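Local atomic coordinates of Lmaj004091aaa (Leishmania major, PDB entry 1XTP), a protein that probably transfers methyl groups from S-adenosyl-L-methionine to the N-terminal amino group of target proteins that begin with an X-Pro-Lys sequence. Residues 31-36 with 205-210; 84-89 with 113-118; 162-167 with 177-182; 213-218 with 244-249. All coordinates share one frame; numbering follows the deposited sequence.

Contact 1. Residues 31-36 with 205-210; sequences DEMWKA and FLVDKE
Met-33, a selenomethionine on helix 30-37, packs against Phe-205 and Val-207 of strand 205-208, so a short helix is laid on the small four-stranded sheet beside the main methyltransferase core. The strand turns alternate residues to the helix: Phe-205 and Val-207 point toward it, and Met-33 answers from the other side. The packed part is wholly apolar. Met-33 CB lies 3.7 Å from Phe-205 CZ at the rim of the ring, while the SE atom sits 4.0 Å from Val-207 CG2. With CG anti to the backbone N (chi1 -178°) and the chain then bent at the next two torsions, the selenomethionine folds back until its methyl group reaches the phenyl face. Leu-214 of the adjacent strand packs on Met-33 and Val-207, and Tyr-27 of the outer strand 26-27 on Met-33 and Phe-205. Away from this core the contact is soon open to solvent: Glu-32 and Lys-35 are exposed on the helix, as is Glu-210 beyond the strand. The methyl is held between two rings. CE stands 4.1 Å from the centroid of the Phe-205 ring in a CH-pi contact, and on its opposite side lies over the Trp-34 ring, 3.5 Å above that plane.

Contact 2. Residues 84-89 with 113-118; sequences NFIASL and TKLYAT
The beta-alpha-beta crossover formed by strand 96-100, helix 106-115 and strand 118-123 belongs to the Rossmann-like core of the methyltransferase, and where the chain passes on to the second strand, Tyr-116 and Leu-115 meet Ile-86 of helix 75-87. It is a small van der Waals meeting between the last turn of helix 75-87 and the residues leading into strand 118-123, and it serves as an example of how adjoining elements over one sheet can touch through single branches. Ile-86 supplies the branch methyl: CG2 lies 3.7 Å from Tyr-116 OH, a van der Waals approach to the tip of the phenol. The rest of the tyrosine ring stands further back. With CG1 beside the backbone N (chi1 -66°), the isoleucine turns CG2 to the facing segment and sends its longer branch elsewhere. A looser neighbour comes to the same methyl from a direction roughly at right angles, for Leu-115 CD1 lies 4.5 Å from Ile-86 CG2, toward the partly exposed margin of the contact. Next to this, helix 75-87 is ending: Leu-89 N donates to Ile-86 O at 3.1 Å, a turn that closes just where the side chain makes its contact. Beneath the pair runs strand 159-165, whose Leu-161 is touched by both Ile-86 and Tyr-116, and His-92 in the following loop also borders Ile-86. On another side of helix 75-87, Phe-85 packs onto strands 232-237 and 248-253, so the helix end spans from the crossover to the antiparallel edge of the sheet.

Contact 3. Residues 162-167 with 177-182; sequences IVIQWT and VKFFKH. With SAI (S-adenosyl-L-homoselenocysteine), chain B.
Gln-165 O accepts a hydrogen bond from the amino group of the bound S-adenosyl-L-homoselenocysteine, SAI N, at 3.0 Å. Two residues on, a second bond takes hold of the ribose: Thr-167 OG1 donates to SAI O4' over 3.1 Å. The threonine hydroxyl is set anti to its own backbone nitrogen (chi1 -162°), which turns it to the sugar ring oxygen. The amide of Gln-165 is engaged elsewhere, since NE2 bonds Asp-78 OD1 and lies 3.2 Å above the plane of the Trp-166 ring, near its rim. Gln-165 ends strand 159-165 and the next two residues continue from it, at the carboxyl edge where parallel strands of a Rossmann-like methyltransferase present their cofactor; Gly-101 O and Arg-106 NE also hydrogen-bond the ligand. From the strand the chain passes into helix 173-186 and on to the adjacent parallel strand 191-198, a beta-alpha-beta crossover, and Ile-164 ties that helix to the sheet. Its CD1 fits into the corner made by two aromatic rings, which it meets differently. At Phe-179 it comes to the ring edge near the plane, 3.7 Å from CE2. Over Phe-180 it makes a CH-pi contact instead, 4.1 Å from the centroid and 25° off the normal, displaced toward the rim. Phe-176 stacks on Phe-180, and Phe-195 meets it edge-to-face.

Contact 4. Residues 213-218 with 244-249; sequences SLTRSD and DLFPLK
Lys-249 reaches across to Asp-218 with a side chain that is stretched out beyond CG. Its CB points toward the facing segment, and CB and CG carry the chain over without closely touching it. CD is the first atom to come near, 3.8 Å from Asp-218 OD1, and CE keeps a similar spacing. NZ then closes a salt bridge with Asp-218 OD1 at 2.6 Å. The ammonium approaches from above the carboxylate, 56° out of its plane. NZ has a second acidic partner in Glu-235, while Asp-218 OD1 is also bonded to Tyr-251 OH and OD2 pairs with Lys-222, so opposite charges alternate through a small cluster that would be expected to keep each group ionised. The two segments lead to different sheets: strand 213-215 edges the small sheet, whereas strand 248-253 runs antiparallel in the seven-stranded sheet, whose strand order 3-2-1-4-5-7-6 is the signature of class I methyltransferases. Asp-218 opens helix 218-228, and Ser-217 just before it is the N-cap, its OG bonded to His-220 N. Three residues earlier in each segment the contact is apolar. Thr-215 CG2 lies over one face of the Phe-246 ring, 4.2 Å from its centroid and 24° off the normal, shifted toward the CE1 rim, with Phe-246 CE1 at 3.8 Å.

Contact 3 lies deepest, its centre about 6 Å from the centre of the chain, and it alone of the four touches the ligand directly. Contacts 1 and 2 lie about 17 and 18 Å out, on opposite sides of that centre, though their touching side chains are largely buried, and have no polar bond between their segments; contact 4, between these depths and partly buried, combines charge with packing. Contacts 1 and 4 share the small sheet, where strands 205-208 and 213-215 are neighbours and Asp-208 N probably bonds Ser-213 O at 2.7 Å. Contacts 3 and 4 share the seven-stranded sheet and touch where Trp-166 NE1 packs on Leu-248 CD1. A methyl laid over an aromatic face recurs in contacts 1, 3 and 4.

Contact 1. Residues 31-36 with 205-210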
# COMPACT_ATOMS: atom_id res chain seq x y z
N ASP A 31 -6.66 -13.60 13.52
CA ASP A 31 -7.19 -14.90 13.09
C ASP A 31 -8.70 -15.01 13.26
O ASP A 31 -9.41 -15.54 12.41
CB ASP A 31 -6.49 -16.01 13.88
CG ASP A 31 -4.98 -15.99 13.68
OD1 ASP A 31 -4.51 -16.12 12.53
OD2 ASP A 31 -4.26 -15.80 14.68
N GLU A 32 -9.19 -14.51 14.40
CA GLU A 32 -10.61 -14.41 14.66
C GLU A 32 -11.29 -13.45 13.65
O GLU A 32 -12.37 -13.73 13.16
CB GLU A 32 -10.81 -13.93 16.10
CG GLU A 32 -12.24 -14.01 16.59
CD GLU A 32 -12.52 -13.12 17.79
OE1 GLU A 32 -11.60 -12.51 18.35
OE2 GLU A 32 -13.71 -13.02 18.17
N MSE A 33 -10.66 -12.32 13.37
CA MSE A 33 -11.22 -11.33 12.46
C MSE A 33 -11.33 -11.81 11.02
O MSE A 33 -12.37 -11.65 10.39
CB MSE A 33 -10.39 -10.05 12.51
CG MSE A 33 -10.90 -8.94 11.64
SE MSE A 33 -10.09 -8.96 9.87
CE MSE A 33 -8.29 -8.50 10.45
N TRP A 34 -10.26 -12.39 10.49
CA TRP A 34 -10.31 -12.92 9.12
C TRP A 34 -11.38 -14.01 8.96
O TRP A 34 -11.94 -14.15 7.87
CB TRP A 34 -8.95 -13.46 8.64
CG TRP A 34 -7.86 -12.43 8.54
CD1 TRP A 34 -6.65 -12.46 9.17
CD2 TRP A 34 -7.90 -11.20 7.79
NE1 TRP A 34 -5.92 -11.33 8.86
CE2 TRP A 34 -6.66 -10.54 8.02
CE3 TRP A 34 -8.85 -10.57 6.98
CZ2 TRP A 34 -6.35 -9.31 7.44
CZ3 TRP A 34 -8.55 -9.33 6.41
CH2 TRP A 34 -7.31 -8.72 6.65
N LYS A 35 -11.64 -14.80 10.01
CA LYS A 35 -12.73 -15.77 9.95
C LYS A 35 -14.08 -15.06 9.84
O LYS A 35 -14.98 -15.57 9.19
CB LYS A 35 -12.71 -16.71 11.17
CG LYS A 35 -11.70 -17.84 11.04
CD LYS A 35 -11.42 -18.55 12.36
CE LYS A 35 -12.51 -19.53 12.75
NZ LYS A 35 -12.16 -20.23 14.04
N ALA A 36 -14.20 -13.88 10.44
CA ALA A 36 -15.43 -13.09 10.35
C ALA A 36 -15.56 -12.36 9.01
O ALA A 36 -16.64 -12.28 8.42
CB ALA A 36 -15.51 -12.08 11.50
N PHE A 205 -5.33 -3.40 15.45
CA PHE A 205 -5.78 -3.05 14.11
C PHE A 205 -7.16 -2.43 14.16
O PHE A 205 -7.85 -2.53 15.17
CB PHE A 205 -5.79 -4.26 13.17
CG PHE A 205 -6.75 -5.37 13.58
CD1 PHE A 205 -8.08 -5.31 13.26
CD2 PHE A 205 -6.28 -6.49 14.26
CE1 PHE A 205 -8.94 -6.34 13.61
CE2 PHE A 205 -7.13 -7.51 14.62
CZ PHE A 205 -8.46 -7.44 14.31
N LEU A 206 -7.51 -1.79 13.05
CA LEU A 206 -8.81 -1.17 12.86
C LEU A 206 -9.30 -1.51 11.47
O LEU A 206 -8.75 -1.02 10.48
CB LEU A 206 -8.73 0.36 13.02
CG LEU A 206 -10.04 1.14 12.81
CD1 LEU A 206 -11.12 0.65 13.71
CD2 LEU A 206 -9.83 2.63 13.06
N VAL A 207 -10.32 -2.37 11.41
CA VAL A 207 -11.07 -2.62 10.17
C VAL A 207 -12.02 -1.43 9.87
O VAL A 207 -12.92 -1.09 10.67
CB VAL A 207 -11.87 -3.94 10.21
CG1 VAL A 207 -12.66 -4.15 8.92
CG2 VAL A 207 -10.95 -5.13 10.44
N ASP A 208 -11.81 -0.81 8.72
CA ASP A 208 -12.71 0.23 8.22
C ASP A 208 -13.86 -0.45 7.45
O ASP A 208 -13.66 -1.02 6.36
CB ASP A 208 -11.95 1.22 7.34
CG ASP A 208 -12.80 2.45 6.97
OD1 ASP A 208 -14.03 2.32 6.81
OD2 ASP A 208 -12.23 3.54 6.82
N LYS A 209 -15.05 -0.40 8.02
CA LYS A 209 -16.22 -1.05 7.45
C LYS A 209 -16.84 -0.21 6.35
O LYS A 209 -17.80 -0.64 5.73
CB LYS A 209 -17.27 -1.31 8.52
CG LYS A 209 -16.78 -2.24 9.65
CD LYS A 209 -16.54 -3.66 9.20
CE LYS A 209 -17.82 -4.41 8.84
NZ LYS A 209 -17.48 -5.69 8.19
N GLU A 210 -16.32 0.98 6.10
CA GLU A 210 -16.85 1.79 5.01
C GLU A 210 -16.23 1.36 3.67
O GLU A 210 -16.95 1.04 2.74
CB GLU A 210 -16.60 3.27 5.29
CG GLU A 210 -17.59 4.20 4.57
CD GLU A 210 -17.30 5.68 4.77
OE1 GLU A 210 -16.77 6.07 5.82
OE2 GLU A 210 -17.64 6.47 3.86

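Contact 2. Residues 84-89 with 113-118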
# COMPACT_ATOMS: atom_id res chain seq x y z
N ASN A 84 12.70 12.52 -0.51
CA ASN A 84 13.84 12.52 0.41
C ASN A 84 14.18 11.11 0.94
O ASN A 84 15.34 10.73 1.03
CB ASN A 84 13.60 13.49 1.58
CG ASN A 84 13.61 14.95 1.14
OD1 ASN A 84 14.17 15.30 0.11
ND2 ASN A 84 12.98 15.82 1.93
N PHE A 85 13.15 10.32 1.23
CA PHE A 85 13.35 8.95 1.67
C PHE A 85 13.99 8.10 0.58
O PHE A 85 15.00 7.44 0.82
CB PHE A 85 12.02 8.32 2.11
CG PHE A 85 12.16 6.92 2.68
CD1 PHE A 85 12.50 6.72 4.01
CD2 PHE A 85 11.93 5.80 1.89
CE1 PHE A 85 12.61 5.44 4.53
CE2 PHE A 85 12.04 4.53 2.41
CZ PHE A 85 12.39 4.35 3.74
N ILE A 86 13.42 8.12 -0.62
CA ILE A 86 13.97 7.35 -1.74
C ILE A 86 15.40 7.77 -2.11
O ILE A 86 16.25 6.92 -2.41
CB ILE A 86 13.09 7.44 -3.00
CG1 ILE A 86 11.73 6.77 -2.75
CG2 ILE A 86 13.79 6.77 -4.19
CD1 ILE A 86 10.65 7.28 -3.65
N ALA A 87 15.66 9.08 -2.06
CA ALA A 87 17.00 9.61 -2.32
C ALA A 87 18.04 8.98 -1.42
O ALA A 87 19.17 8.74 -1.83
CB ALA A 87 17.03 11.12 -2.16
N SER A 88 17.65 8.69 -0.19
CA SER A 88 18.56 8.16 0.80
C SER A 88 18.84 6.65 0.69
O SER A 88 19.61 6.12 1.49
CB SER A 88 18.00 8.45 2.18
OG SER A 88 16.87 7.63 2.42
N LEU A 89 18.19 5.94 -0.22
CA LEU A 89 18.34 4.49 -0.26
C LEU A 89 19.64 4.15 -0.99
O LEU A 89 19.84 4.60 -2.10
CB LEU A 89 17.14 3.83 -0.92
CG LEU A 89 15.81 4.12 -0.22
CD1 LEU A 89 14.64 3.57 -1.05
CD2 LEU A 89 15.81 3.54 1.18
N THR A 113 7.97 9.95 -12.25
CA THR A 113 8.37 10.44 -13.57
C THR A 113 9.60 11.38 -13.52
O THR A 113 10.26 11.62 -14.54
CB THR A 113 7.21 11.12 -14.34
OG1 THR A 113 6.59 12.11 -13.51
CG2 THR A 113 6.15 10.11 -14.76
N LYS A 114 9.93 11.87 -12.33
CA LYS A 114 11.14 12.68 -12.14
C LYS A 114 12.36 11.85 -11.81
O LYS A 114 13.48 12.34 -11.95
CB LYS A 114 10.94 13.69 -11.01
CG LYS A 114 9.96 14.78 -11.33
CD LYS A 114 9.71 15.68 -10.12
CE LYS A 114 9.01 16.96 -10.55
NZ LYS A 114 8.75 17.90 -9.43
N LEU A 115 12.16 10.62 -11.33
CA LEU A 115 13.25 9.77 -10.83
C LEU A 115 13.53 8.51 -11.65
O LEU A 115 14.63 7.97 -11.58
CB LEU A 115 12.92 9.33 -9.41
CG LEU A 115 12.78 10.38 -8.33
CD1 LEU A 115 12.18 9.77 -7.11
CD2 LEU A 115 14.14 10.97 -7.99
N TYR A 116 12.54 8.01 -12.38
CA TYR A 116 12.68 6.75 -13.11
C TYR A 116 12.47 6.94 -14.61
O TYR A 116 11.60 7.69 -15.04
CB TYR A 116 11.74 5.67 -12.54
CG TYR A 116 12.10 5.38 -11.11
CD1 TYR A 116 11.58 6.14 -10.07
CD2 TYR A 116 13.02 4.39 -10.79
CE1 TYR A 116 11.92 5.93 -8.78
CE2 TYR A 116 13.39 4.16 -9.47
CZ TYR A 116 12.84 4.94 -8.47
OH TYR A 116 13.19 4.74 -7.17
N ALA A 117 13.31 6.26 -15.40
CA ALA A 117 13.21 6.29 -16.83
C ALA A 117 11.82 5.87 -17.33
O ALA A 117 11.27 6.49 -18.23
CB ALA A 117 14.30 5.39 -17.45
N THR A 118 11.25 4.82 -16.75
CA THR A 118 9.91 4.36 -17.11
C THR A 118 9.17 3.95 -15.86
O THR A 118 9.74 3.33 -14.97
CB THR A 118 9.99 3.15 -18.03
OG1 THR A 118 10.91 3.42 -19.09
CG2 THR A 118 8.61 2.79 -18.60

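Contact 3. Residues 162-167 with 177-182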
# COMPACT_ATOMS: atom_id res chain seq x y z
N ILE A 162 9.21 -0.39 -6.40
CA ILE A 162 7.83 -0.84 -6.39
C ILE A 162 7.12 -0.11 -5.26
O ILE A 162 7.37 -0.36 -4.08
CB ILE A 162 7.71 -2.37 -6.23
CG1 ILE A 162 8.42 -3.08 -7.38
CG2 ILE A 162 6.23 -2.80 -6.15
CD1 ILE A 162 8.44 -4.58 -7.26
N VAL A 163 6.24 0.79 -5.65
CA VAL A 163 5.53 1.67 -4.74
C VAL A 163 4.19 1.06 -4.29
O VAL A 163 3.36 0.72 -5.10
CB VAL A 163 5.28 3.04 -5.44
CG1 VAL A 163 4.50 3.95 -4.53
CG2 VAL A 163 6.62 3.65 -5.80
N ILE A 164 4.00 0.92 -2.97
CA ILE A 164 2.74 0.46 -2.41
C ILE A 164 2.35 1.47 -1.33
O ILE A 164 2.77 1.39 -0.17
CB ILE A 164 2.86 -0.98 -1.82
CG1 ILE A 164 3.56 -1.94 -2.80
CG2 ILE A 164 1.47 -1.53 -1.46
CD1 ILE A 164 3.80 -3.34 -2.24
N GLN A 165 1.53 2.45 -1.70
CA GLN A 165 1.17 3.53 -0.81
C GLN A 165 -0.33 3.64 -0.70
O GLN A 165 -1.01 3.75 -1.72
CB GLN A 165 1.72 4.86 -1.29
CG GLN A 165 1.18 6.05 -0.49
CD GLN A 165 2.06 7.30 -0.54
OE1 GLN A 165 3.10 7.32 -1.20
NE2 GLN A 165 1.64 8.35 0.19
N TRP A 166 -0.82 3.63 0.54
CA TRP A 166 -2.25 3.80 0.85
C TRP A 166 -3.14 2.77 0.10
O TRP A 166 -4.27 3.07 -0.29
CB TRP A 166 -2.68 5.25 0.60
CG TRP A 166 -2.23 6.21 1.70
CD1 TRP A 166 -2.14 5.94 3.03
CD2 TRP A 166 -1.83 7.58 1.54
NE1 TRP A 166 -1.69 7.05 3.72
CE2 TRP A 166 -1.50 8.07 2.83
CE3 TRP A 166 -1.72 8.43 0.44
CZ2 TRP A 166 -1.06 9.38 3.04
CZ3 TRP A 166 -1.27 9.73 0.66
CH2 TRP A 166 -0.96 10.19 1.95
N THR A 167 -2.63 1.56 -0.06
CA THR A 167 -3.33 0.55 -0.83
C THR A 167 -3.21 -0.84 -0.19
O THR A 167 -4.12 -1.65 -0.31
CB THR A 167 -2.88 0.59 -2.32
OG1 THR A 167 -3.82 -0.09 -3.16
CG2 THR A 167 -1.47 0.03 -2.50
N VAL A 177 1.09 -11.02 2.54
CA VAL A 177 2.27 -11.87 2.55
C VAL A 177 2.66 -12.31 1.14
O VAL A 177 3.80 -12.08 0.71
CB VAL A 177 2.11 -13.07 3.53
CG1 VAL A 177 3.25 -14.10 3.36
CG2 VAL A 177 2.07 -12.56 4.97
N LYS A 178 1.73 -12.94 0.42
CA LYS A 178 1.94 -13.37 -0.97
C LYS A 178 2.44 -12.26 -1.88
O LYS A 178 3.40 -12.45 -2.63
CB LYS A 178 0.64 -13.92 -1.58
CG LYS A 178 0.36 -15.36 -1.19
CD LYS A 178 -1.15 -15.69 -1.21
N PHE A 179 1.79 -11.11 -1.82
CA PHE A 179 2.10 -10.04 -2.74
C PHE A 179 3.49 -9.45 -2.51
O PHE A 179 4.16 -9.13 -3.47
CB PHE A 179 1.06 -8.93 -2.68
CG PHE A 179 1.26 -7.89 -3.74
CD1 PHE A 179 1.12 -8.22 -5.08
CD2 PHE A 179 1.63 -6.59 -3.40
CE1 PHE A 179 1.33 -7.27 -6.06
CE2 PHE A 179 1.83 -5.64 -4.36
CZ PHE A 179 1.69 -5.97 -5.69
N PHE A 180 3.91 -9.31 -1.26
CA PHE A 180 5.22 -8.70 -0.97
C PHE A 180 6.37 -9.60 -1.41
O PHE A 180 7.40 -9.11 -1.89
CB PHE A 180 5.32 -8.31 0.50
CG PHE A 180 4.76 -6.94 0.79
CD1 PHE A 180 3.40 -6.67 0.60
CD2 PHE A 180 5.59 -5.91 1.25
CE1 PHE A 180 2.87 -5.40 0.87
CE2 PHE A 180 5.06 -4.64 1.53
CZ PHE A 180 3.70 -4.39 1.34
N LYS A 181 6.17 -10.91 -1.28
CA LYS A 181 7.12 -11.92 -1.74
C LYS A 181 7.17 -11.92 -3.27
O LYS A 181 8.23 -12.06 -3.86
CB LYS A 181 6.73 -13.29 -1.18
CG LYS A 181 7.67 -14.41 -1.56
CD LYS A 181 7.36 -15.73 -0.84
N HIS A 182 6.02 -11.73 -3.91
CA HIS A 182 5.95 -11.64 -5.36
C HIS A 182 6.62 -10.35 -5.89
O HIS A 182 7.27 -10.35 -6.96
CB HIS A 182 4.48 -11.71 -5.77
CG HIS A 182 4.27 -11.85 -7.23
ND1 HIS A 182 4.74 -12.93 -7.95
CD2 HIS A 182 3.62 -11.06 -8.12
CE1 HIS A 182 4.41 -12.79 -9.22
NE2 HIS A 182 3.73 -11.67 -9.35
N SAI B . -1.61 5.02 -4.35
CA SAI B . -2.35 6.19 -4.89
CB SAI B . -3.84 6.01 -4.67
CG SAI B . -4.31 5.91 -3.23
SE SAI B . -6.26 5.68 -3.19
C SAI B . -1.97 7.50 -4.22
O SAI B . -1.39 7.51 -3.13
OXT SAI B . -2.27 8.58 -4.74
C5' SAI B . -6.26 3.71 -3.05
C4' SAI B . -6.26 3.01 -4.41
O4' SAI B . -6.15 1.63 -4.18
C3' SAI B . -7.52 3.19 -5.23
O3' SAI B . -7.21 3.62 -6.53
C2' SAI B . -8.19 1.84 -5.30
O2' SAI B . -8.87 1.61 -6.53
C1' SAI B . -6.96 0.97 -5.14
N9 SAI B . -7.22 -0.39 -4.70
C8 SAI B . -8.25 -0.82 -3.89
N7 SAI B . -8.12 -2.13 -3.72
C5 SAI B . -7.01 -2.55 -4.40
C6 SAI B . -6.40 -3.79 -4.55
N6 SAI B . -6.94 -4.86 -3.96
N1 SAI B . -5.26 -3.91 -5.31
C2 SAI B . -4.71 -2.80 -5.95
N3 SAI B . -5.31 -1.57 -5.78
C4 SAI B . -6.43 -1.45 -5.01

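Contact 4. Residues 213-218 with 244-249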
# COMPACT_ATOMS: atom_id res chain seq x y z
N SER A 213 -11.28 -2.26 4.46
CA SER A 213 -9.83 -2.19 4.55
C SER A 213 -9.41 -2.24 6.01
O SER A 213 -10.25 -2.11 6.91
CB SER A 213 -9.36 -0.87 3.95
OG SER A 213 -9.80 0.24 4.73
N LEU A 214 -8.11 -2.37 6.29
CA LEU A 214 -7.70 -2.23 7.68
C LEU A 214 -6.35 -1.54 7.85
O LEU A 214 -5.46 -1.63 7.00
CB LEU A 214 -7.73 -3.57 8.44
CG LEU A 214 -6.47 -4.41 8.32
CD1 LEU A 214 -6.48 -5.58 9.28
CD2 LEU A 214 -6.31 -4.86 6.88
N THR A 215 -6.23 -0.85 8.97
CA THR A 215 -5.00 -0.20 9.38
C THR A 215 -4.35 -1.13 10.38
O THR A 215 -5.02 -1.65 11.29
CB THR A 215 -5.31 1.14 10.05
OG1 THR A 215 -6.03 1.94 9.12
CG2 THR A 215 -4.02 1.88 10.48
N ARG A 216 -3.06 -1.34 10.20
CA ARG A 216 -2.31 -2.26 11.02
C ARG A 216 -1.21 -1.51 11.76
O ARG A 216 -0.84 -0.39 11.37
CB ARG A 216 -1.67 -3.33 10.14
CG ARG A 216 -2.62 -4.12 9.26
CD ARG A 216 -1.77 -5.08 8.40
NE ARG A 216 -2.52 -6.04 7.58
CZ ARG A 216 -2.88 -5.85 6.30
NH1 ARG A 216 -2.65 -4.70 5.68
NH2 ARG A 216 -3.52 -6.80 5.65
N SER A 217 -0.68 -2.13 12.82
CA SER A 217 0.45 -1.59 13.56
C SER A 217 1.78 -1.95 12.89
O SER A 217 1.86 -2.90 12.11
CB SER A 217 0.46 -2.13 14.98
OG SER A 217 0.62 -3.55 14.96
N ASP A 218 2.81 -1.19 13.23
CA ASP A 218 4.17 -1.50 12.81
C ASP A 218 4.58 -2.97 13.10
O ASP A 218 5.25 -3.61 12.28
CB ASP A 218 5.16 -0.57 13.54
CG ASP A 218 6.57 -0.84 13.15
OD1 ASP A 218 6.88 -0.56 11.98
OD2 ASP A 218 7.35 -1.34 13.97
N ASP A 244 -3.44 15.07 13.91
CA ASP A 244 -4.74 14.43 14.02
C ASP A 244 -4.91 13.21 13.12
O ASP A 244 -5.87 12.46 13.30
CB ASP A 244 -5.85 15.44 13.68
CG ASP A 244 -5.67 16.09 12.31
OD1 ASP A 244 -4.54 16.10 11.78
OD2 ASP A 244 -6.66 16.61 11.75
N LEU A 245 -4.02 13.01 12.16
CA LEU A 245 -4.12 11.85 11.28
C LEU A 245 -3.33 10.68 11.83
O LEU A 245 -2.47 10.86 12.69
CB LEU A 245 -3.60 12.20 9.89
CG LEU A 245 -4.23 13.44 9.23
CD1 LEU A 245 -3.50 13.76 7.96
CD2 LEU A 245 -5.72 13.20 8.96
N PHE A 246 -3.62 9.48 11.35
CA PHE A 246 -2.74 8.34 11.64
C PHE A 246 -1.32 8.68 11.20
O PHE A 246 -1.13 9.25 10.13
CB PHE A 246 -3.14 7.11 10.85
CG PHE A 246 -4.25 6.32 11.46
CD1 PHE A 246 -3.98 5.37 12.43
CD2 PHE A 246 -5.56 6.48 11.02
CE1 PHE A 246 -5.00 4.62 12.98
CE2 PHE A 246 -6.59 5.72 11.56
CZ PHE A 246 -6.30 4.78 12.54
N PRO A 247 -0.32 8.34 12.02
CA PRO A 247 1.04 8.45 11.52
C PRO A 247 1.23 7.71 10.18
O PRO A 247 0.60 6.68 9.93
CB PRO A 247 1.87 7.80 12.63
CG PRO A 247 1.05 8.01 13.86
CD PRO A 247 -0.37 7.88 13.41
N LEU A 248 2.10 8.25 9.35
CA LEU A 248 2.38 7.68 8.05
C LEU A 248 3.82 7.19 8.03
O LEU A 248 4.76 7.99 8.09
CB LEU A 248 2.13 8.76 7.01
CG LEU A 248 2.23 8.43 5.53
CD1 LEU A 248 1.22 7.39 5.16
CD2 LEU A 248 2.00 9.72 4.75
N LYS A 249 4.01 5.87 7.95
CA LYS A 249 5.35 5.29 7.94
C LYS A 249 5.79 4.79 6.55
O LYS A 249 5.04 4.17 5.80
CB LYS A 249 5.46 4.16 8.98
CG LYS A 249 6.85 4.03 9.57
CD LYS A 249 6.97 3.00 10.68
CE LYS A 249 8.43 2.73 11.05
NZ LYS A 249 8.64 1.40 11.71